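PDB 2FUK: XC6422 protein from Xanthomonas campestris, which probably acts as a hydrolase, as a small serine enzyme of the alpha/beta-hydrolase fold that lacks a lid. Local coordinates for residues L5-S10 with A101-A106; N55-M60 with I202-A207. All blocks are in the same frame, centred on the assembly; numbering follows the deposited sequence.

Contact 1: residues L5-S10 with A101-A106; sequences LFPTES and AEWVRA
Leu5, Phe6 and Pro7 run in extended form past helix 92-107, and the two backbones come nearest at Phe6 and Val104, whose CA atoms are 7.7 Å apart. This is the edge of an alpha/beta-hydrolase fold, where the N-terminal loop, just before strand 11-17, packs beside a helix that lies on the central sheet. No hydrogen bond links the two segments; apolar packing joins them. Trp103 carries the contact. Its CG stands anti to the backbone N (chi1 172°), and the indole reaches out from the helix to the loop. Its six-membered ring meets the Phe6 ring obliquely, with centroids 5.3 Å apart and planes at 31°. The near corner of the phenyl ring does the touching: Phe6 CD1 lies 3.6 Å from Trp103 CH2. The backbone of Phe6 joins in, with its CA 3.7 Å from Trp103 CZ2. Val26 of strand 20-27 touches both aromatic side chains. The indole N-H is used just outside the segment, where Trp103 NE1 is hydrogen-bonded to Pro4 O. At the indole edge Leu5 O lies in the ring plane, 3.8 Å from Trp103 CZ2, and Pro7 CD comes to 4.3 Å from Trp103 CH2.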
loop_
_atom_site.group_PDB
_atom_site.type_symbol
_atom_site.label_atom_id
_atom_site.label_comp_id
_atom_site.label_asym_id
_atom_site.label_seq_id
_atom_site.Cartn_x
_atom_site.Cartn_y
_atom_site.Cartn_z
ATOM N N LEU A 5 -22.194 -12.565 -12.694
ATOM C CA LEU A 5 -20.948 -13.232 -13.047
ATOM C C LEU A 5 -19.798 -12.679 -12.226
ATOM O O LEU A 5 -19.732 -11.480 -11.992
ATOM C CB LEU A 5 -20.643 -13.000 -14.527
ATOM C CG LEU A 5 -21.712 -13.469 -15.513
ATOM C CD1 LEU A 5 -21.549 -12.748 -16.841
ATOM C CD2 LEU A 5 -21.605 -14.973 -15.680
ATOM N N PHE A 6 -18.895 -13.548 -11.781
ATOM C CA PHE A 6 -17.745 -13.080 -11.023
ATOM C C PHE A 6 -16.914 -12.343 -12.072
ATOM O O PHE A 6 -16.545 -12.915 -13.098
ATOM C CB PHE A 6 -16.958 -14.257 -10.449
ATOM C CG PHE A 6 -16.073 -13.884 -9.295
ATOM C CD1 PHE A 6 -16.556 -13.914 -7.990
ATOM C CD2 PHE A 6 -14.761 -13.490 -9.513
ATOM C CE1 PHE A 6 -15.733 -13.559 -6.917
ATOM C CE2 PHE A 6 -13.938 -13.134 -8.453
ATOM C CZ PHE A 6 -14.423 -13.170 -7.155
ATOM N N PRO A 7 -16.619 -11.059 -11.835
ATOM C CA PRO A 7 -15.839 -10.260 -12.787
ATOM C C PRO A 7 -14.352 -10.602 -12.908
ATOM O O PRO A 7 -13.746 -11.150 -11.986
ATOM C CB PRO A 7 -16.083 -8.835 -12.301
ATOM C CG PRO A 7 -16.151 -9.006 -10.815
ATOM C CD PRO A 7 -16.980 -10.268 -10.644
ATOM N N THR A 8 -13.781 -10.299 -14.069
ATOM C CA THR A 8 -12.366 -10.546 -14.315
ATOM C C THR A 8 -11.655 -9.204 -14.395
ATOM O O THR A 8 -10.506 -9.120 -14.824
ATOM C CB THR A 8 -12.135 -11.310 -15.632
ATOM O OG1 THR A 8 -12.634 -10.534 -16.729
ATOM C CG2 THR A 8 -12.846 -12.647 -15.590
ATOM N N GLU A 9 -12.363 -8.166 -13.958
ATOM C CA GLU A 9 -11.874 -6.785 -13.916
ATOM C C GLU A 9 -12.590 -6.267 -12.657
ATOM O O GLU A 9 -13.725 -6.665 -12.396
ATOM C CB GLU A 9 -12.357 -6.047 -15.172
ATOM C CG GLU A 9 -11.459 -4.943 -15.716
ATOM C CD GLU A 9 -10.100 -5.426 -16.225
ATOM O OE1 GLU A 9 -10.019 -6.277 -17.147
ATOM O OE2 GLU A 9 -9.092 -4.931 -15.704
ATOM N N SER A 10 -11.947 -5.418 -11.857
ATOM C CA SER A 10 -12.612 -4.924 -10.647
ATOM C C SER A 10 -13.957 -4.316 -11.020
ATOM O O SER A 10 -14.046 -3.500 -11.944
ATOM C CB SER A 10 -11.731 -3.907 -9.933
ATOM O OG SER A 10 -10.554 -4.549 -9.483
ATOM N N ALA A 101 -21.178 -15.482 0.313
ATOM C CA ALA A 101 -20.232 -16.584 0.417
ATOM C C ALA A 101 -20.567 -17.716 -0.553
ATOM O O ALA A 101 -19.675 -18.292 -1.182
ATOM C CB ALA A 101 -20.207 -17.121 1.851
ATOM N N GLU A 102 -21.849 -18.045 -0.672
ATOM C CA GLU A 102 -22.256 -19.124 -1.564
ATOM C C GLU A 102 -22.048 -18.762 -3.033
ATOM O O GLU A 102 -21.755 -19.631 -3.855
ATOM C CB GLU A 102 -23.717 -19.515 -1.299
ATOM C CG GLU A 102 -23.922 -20.139 0.084
ATOM C CD GLU A 102 -25.334 -20.650 0.331
ATOM O OE1 GLU A 102 -26.268 -20.239 -0.391
ATOM O OE2 GLU A 102 -25.509 -21.468 1.263
ATOM N N TRP A 103 -22.201 -17.482 -3.360
ATOM C CA TRP A 103 -21.993 -17.023 -4.735
ATOM C C TRP A 103 -20.494 -17.111 -5.050
ATOM O O TRP A 103 -20.092 -17.544 -6.129
ATOM C CB TRP A 103 -22.492 -15.580 -4.892
ATOM C CG TRP A 103 -22.153 -14.945 -6.219
ATOM C CD1 TRP A 103 -22.674 -15.259 -7.443
ATOM C CD2 TRP A 103 -21.192 -13.911 -6.445
ATOM N NE1 TRP A 103 -22.092 -14.487 -8.417
ATOM C CE2 TRP A 103 -21.178 -13.649 -7.833
ATOM C CE3 TRP A 103 -20.338 -13.181 -5.611
ATOM C CZ2 TRP A 103 -20.341 -12.684 -8.405
ATOM C CZ3 TRP A 103 -19.505 -12.221 -6.181
ATOM C CH2 TRP A 103 -19.515 -11.983 -7.566
ATOM N N VAL A 104 -19.666 -16.693 -4.101
ATOM C CA VAL A 104 -18.220 -16.753 -4.283
ATOM C C VAL A 104 -17.754 -18.192 -4.521
ATOM O O VAL A 104 -17.027 -18.474 -5.477
ATOM C CB VAL A 104 -17.491 -16.188 -3.039
ATOM C CG1 VAL A 104 -16.005 -16.489 -3.115
ATOM C CG2 VAL A 104 -17.712 -14.683 -2.954
ATOM N N ARG A 105 -18.186 -19.102 -3.656
ATOM C CA ARG A 105 -17.782 -20.496 -3.770
ATOM C C ARG A 105 -18.265 -21.160 -5.049
ATOM O O ARG A 105 -17.627 -22.088 -5.540
ATOM C CB ARG A 105 -18.265 -21.284 -2.548
ATOM C CG ARG A 105 -17.337 -21.128 -1.357
ATOM C CD ARG A 105 -17.851 -21.802 -0.099
ATOM N NE ARG A 105 -16.779 -21.915 0.890
ATOM C CZ ARG A 105 -16.963 -21.910 2.203
ATOM N NH1 ARG A 105 -15.920 -22.023 3.012
ATOM N NH2 ARG A 105 -18.187 -21.778 2.707
ATOM N N ALA A 106 -19.387 -20.687 -5.583
ATOM C CA ALA A 106 -19.931 -21.252 -6.810
ATOM C C ALA A 106 -19.152 -20.743 -8.012
ATOM O O ALA A 106 -18.855 -21.497 -8.944
ATOM C CB ALA A 106 -21.412 -20.887 -6.952
#

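Contact 2: residues N55-M60 with I202-A207; sequences NKVVTM and IDLRGA
Val57 and Met60, one turn apart on helix 56-66, meet helix 201-212 through Leu204, Arg205 and Ile202. This is helix-helix packing on one side of an alpha/beta-hydrolase sheet. The axes of 56-60 and 202-207 come within 10.3 Å and cross at -41°, so both helices run in broadly the same direction. Asn55 holds the N-cap position, and its backbone O accepts from Thr59 N. Lys56 starts the helix, and its NZ forms a salt bridge with Asp32 of the second subunit. Val57 makes the first contact: its CG1 meets Leu204 CD2 at 3.9 Å, the two side chains crossing at about a right angle. Thr59 turns back on its own helix, and its OG1 donates to Lys56 O at 3.2 Å from above the carbonyl plane. Met60 N reaches that oxygen from the same face. Met60 points at the other helix, and its chain bends at chi2 (56°) and again at chi3, which brings SD and CE against Ile202 and Arg205. Its CE lies 3.9 Å from Ile202 N, and its SD is 4.0 Å from Arg205 CB. The guanidinium of Arg205 turns from helix 56-66 to the second subunit, where NH2 forms a salt bridge with Glu67 of that chain. Ile202 CG1 lies above one face, toward the margin of the group. The helix pair thus sits between the sheet and the dimer partner. Val57 rests on Phe118 of strand 112-118, Leu204 on Ile161 of strand 158-163, and Ile202 packs on Gln209 of the second subunit.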
loop_
_atom_site.group_PDB
_atom_site.type_symbol
_atom_site.label_atom_id
_atom_site.label_comp_id
_atom_site.label_asym_id
_atom_site.label_seq_id
_atom_site.Cartn_x
_atom_site.Cartn_y
_atom_site.Cartn_z
ATOM N N ASN A 55 -16.599 2.252 3.814
ATOM C CA ASN A 55 -15.954 2.636 5.068
ATOM C C ASN A 55 -14.436 2.523 4.866
ATOM O O ASN A 55 -13.964 1.547 4.283
ATOM C CB ASN A 55 -16.420 1.684 6.174
ATOM C CG ASN A 55 -15.730 1.932 7.492
ATOM O OD1 ASN A 55 -16.158 2.776 8.292
ATOM N ND2 ASN A 55 -14.645 1.205 7.726
ATOM N N LYS A 56 -13.681 3.514 5.347
ATOM C CA LYS A 56 -12.223 3.533 5.190
ATOM C C LYS A 56 -11.487 2.335 5.810
ATOM O O LYS A 56 -10.486 1.861 5.260
ATOM C CB LYS A 56 -11.658 4.838 5.758
ATOM C CG LYS A 56 -12.212 6.116 5.113
ATOM C CD LYS A 56 -11.773 7.353 5.917
ATOM C CE LYS A 56 -12.381 8.659 5.402
ATOM N NZ LYS A 56 -11.970 9.001 4.014
ATOM N N VAL A 57 -11.955 1.853 6.957
ATOM C CA VAL A 57 -11.312 0.697 7.583
ATOM C C VAL A 57 -11.579 -0.535 6.711
ATOM O O VAL A 57 -10.700 -1.371 6.508
ATOM C CB VAL A 57 -11.865 0.458 9.006
ATOM C CG1 VAL A 57 -11.236 -0.786 9.617
ATOM C CG2 VAL A 57 -11.587 1.672 9.863
ATOM N N VAL A 58 -12.803 -0.642 6.200
ATOM C CA VAL A 58 -13.174 -1.756 5.339
ATOM C C VAL A 58 -12.331 -1.775 4.065
ATOM O O VAL A 58 -11.827 -2.828 3.671
ATOM C CB VAL A 58 -14.671 -1.680 4.948
ATOM C CG1 VAL A 58 -14.985 -2.689 3.850
ATOM C CG2 VAL A 58 -15.535 -1.952 6.171
ATOM N N THR A 59 -12.176 -0.622 3.418
ATOM C CA THR A 59 -11.396 -0.593 2.187
ATOM C C THR A 59 -9.899 -0.776 2.399
ATOM O O THR A 59 -9.223 -1.284 1.512
ATOM C CB THR A 59 -11.654 0.689 1.363
ATOM O OG1 THR A 59 -11.344 1.850 2.137
ATOM C CG2 THR A 59 -13.114 0.736 0.925
ATOM N N MET A 60 -9.369 -0.376 3.554
ATOM C CA MET A 60 -7.941 -0.587 3.784
ATOM C C MET A 60 -7.716 -2.062 4.091
ATOM O O MET A 60 -6.676 -2.617 3.751
ATOM C CB MET A 60 -7.406 0.271 4.931
ATOM C CG MET A 60 -5.924 0.021 5.225
ATOM S SD MET A 60 -4.825 0.266 3.764
ATOM C CE MET A 60 -3.721 1.581 4.379
ATOM N N ILE A 202 -2.343 2.799 7.846
ATOM C CA ILE A 202 -1.161 2.145 7.301
ATOM C C ILE A 202 -0.654 1.120 8.315
ATOM O O ILE A 202 -0.165 0.045 7.943
ATOM C CB ILE A 202 -0.056 3.176 6.993
ATOM C CG1 ILE A 202 1.119 2.492 6.304
ATOM C CG2 ILE A 202 0.407 3.855 8.284
ATOM C CD1 ILE A 202 2.162 3.470 5.806
ATOM N N ASP A 203 -0.779 1.449 9.599
ATOM C CA ASP A 203 -0.348 0.538 10.651
ATOM C C ASP A 203 -1.277 -0.667 10.658
ATOM O O ASP A 203 -0.848 -1.790 10.915
ATOM C CB ASP A 203 -0.403 1.208 12.021
ATOM C CG ASP A 203 0.479 2.428 12.110
ATOM O OD1 ASP A 203 0.142 3.459 11.482
ATOM O OD2 ASP A 203 1.508 2.352 12.810
ATOM N N LEU A 204 -2.559 -0.417 10.405
ATOM C CA LEU A 204 -3.553 -1.480 10.362
ATOM C C LEU A 204 -3.198 -2.432 9.221
ATOM O O LEU A 204 -3.259 -3.652 9.369
ATOM C CB LEU A 204 -4.949 -0.883 10.144
ATOM C CG LEU A 204 -6.074 -1.870 9.819
ATOM C CD1 LEU A 204 -6.304 -2.818 10.993
ATOM C CD2 LEU A 204 -7.348 -1.091 9.481
ATOM N N ARG A 205 -2.831 -1.860 8.080
ATOM C CA ARG A 205 -2.448 -2.650 6.914
ATOM C C ARG A 205 -1.299 -3.586 7.282
ATOM O O ARG A 205 -1.329 -4.771 6.967
ATOM C CB ARG A 205 -2.001 -1.725 5.773
ATOM C CG ARG A 205 -1.681 -2.441 4.465
ATOM C CD ARG A 205 -0.935 -1.517 3.518
ATOM N NE ARG A 205 0.408 -1.234 4.017
ATOM C CZ ARG A 205 1.208 -0.281 3.542
ATOM N NH1 ARG A 205 2.415 -0.117 4.067
ATOM N NH2 ARG A 205 0.803 0.512 2.557
ATOM N N GLY A 206 -0.283 -3.042 7.947
ATOM C CA GLY A 206 0.860 -3.848 8.338
ATOM C C GLY A 206 0.512 -4.975 9.290
ATOM O O GLY A 206 1.007 -6.095 9.151
ATOM N N ALA A 207 -0.343 -4.680 10.266
ATOM C CA ALA A 207 -0.743 -5.678 11.244
ATOM C C ALA A 207 -1.486 -6.825 10.577
ATOM O O ALA A 207 -1.283 -7.987 10.923
ATOM C CB ALA A 207 -1.617 -5.044 12.317
#

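How the contacts relate
Contact 1 is partly buried near the surface, whereas contact 2 is buried nearer the chain centre. Their centres are 23 Å apart. They share no helix, and the same central sheet separates them: helix 92-107 packs on one face, helices 56-66 and 201-212 on the other. Contact 1 joins a loop to a helix near strands 11-17 and 20-27, at one end of the sheet; contact 2 pairs two helices near strands 112-118 and 158-163. Neither has a hydrogen bond between its segments. Aromatic rings carry the first, aliphatic chains and a thioether the second. Contact 2 also borders the second subunit, which Lys56 and Arg205 reach; no other chain of the assembly touches contact 1.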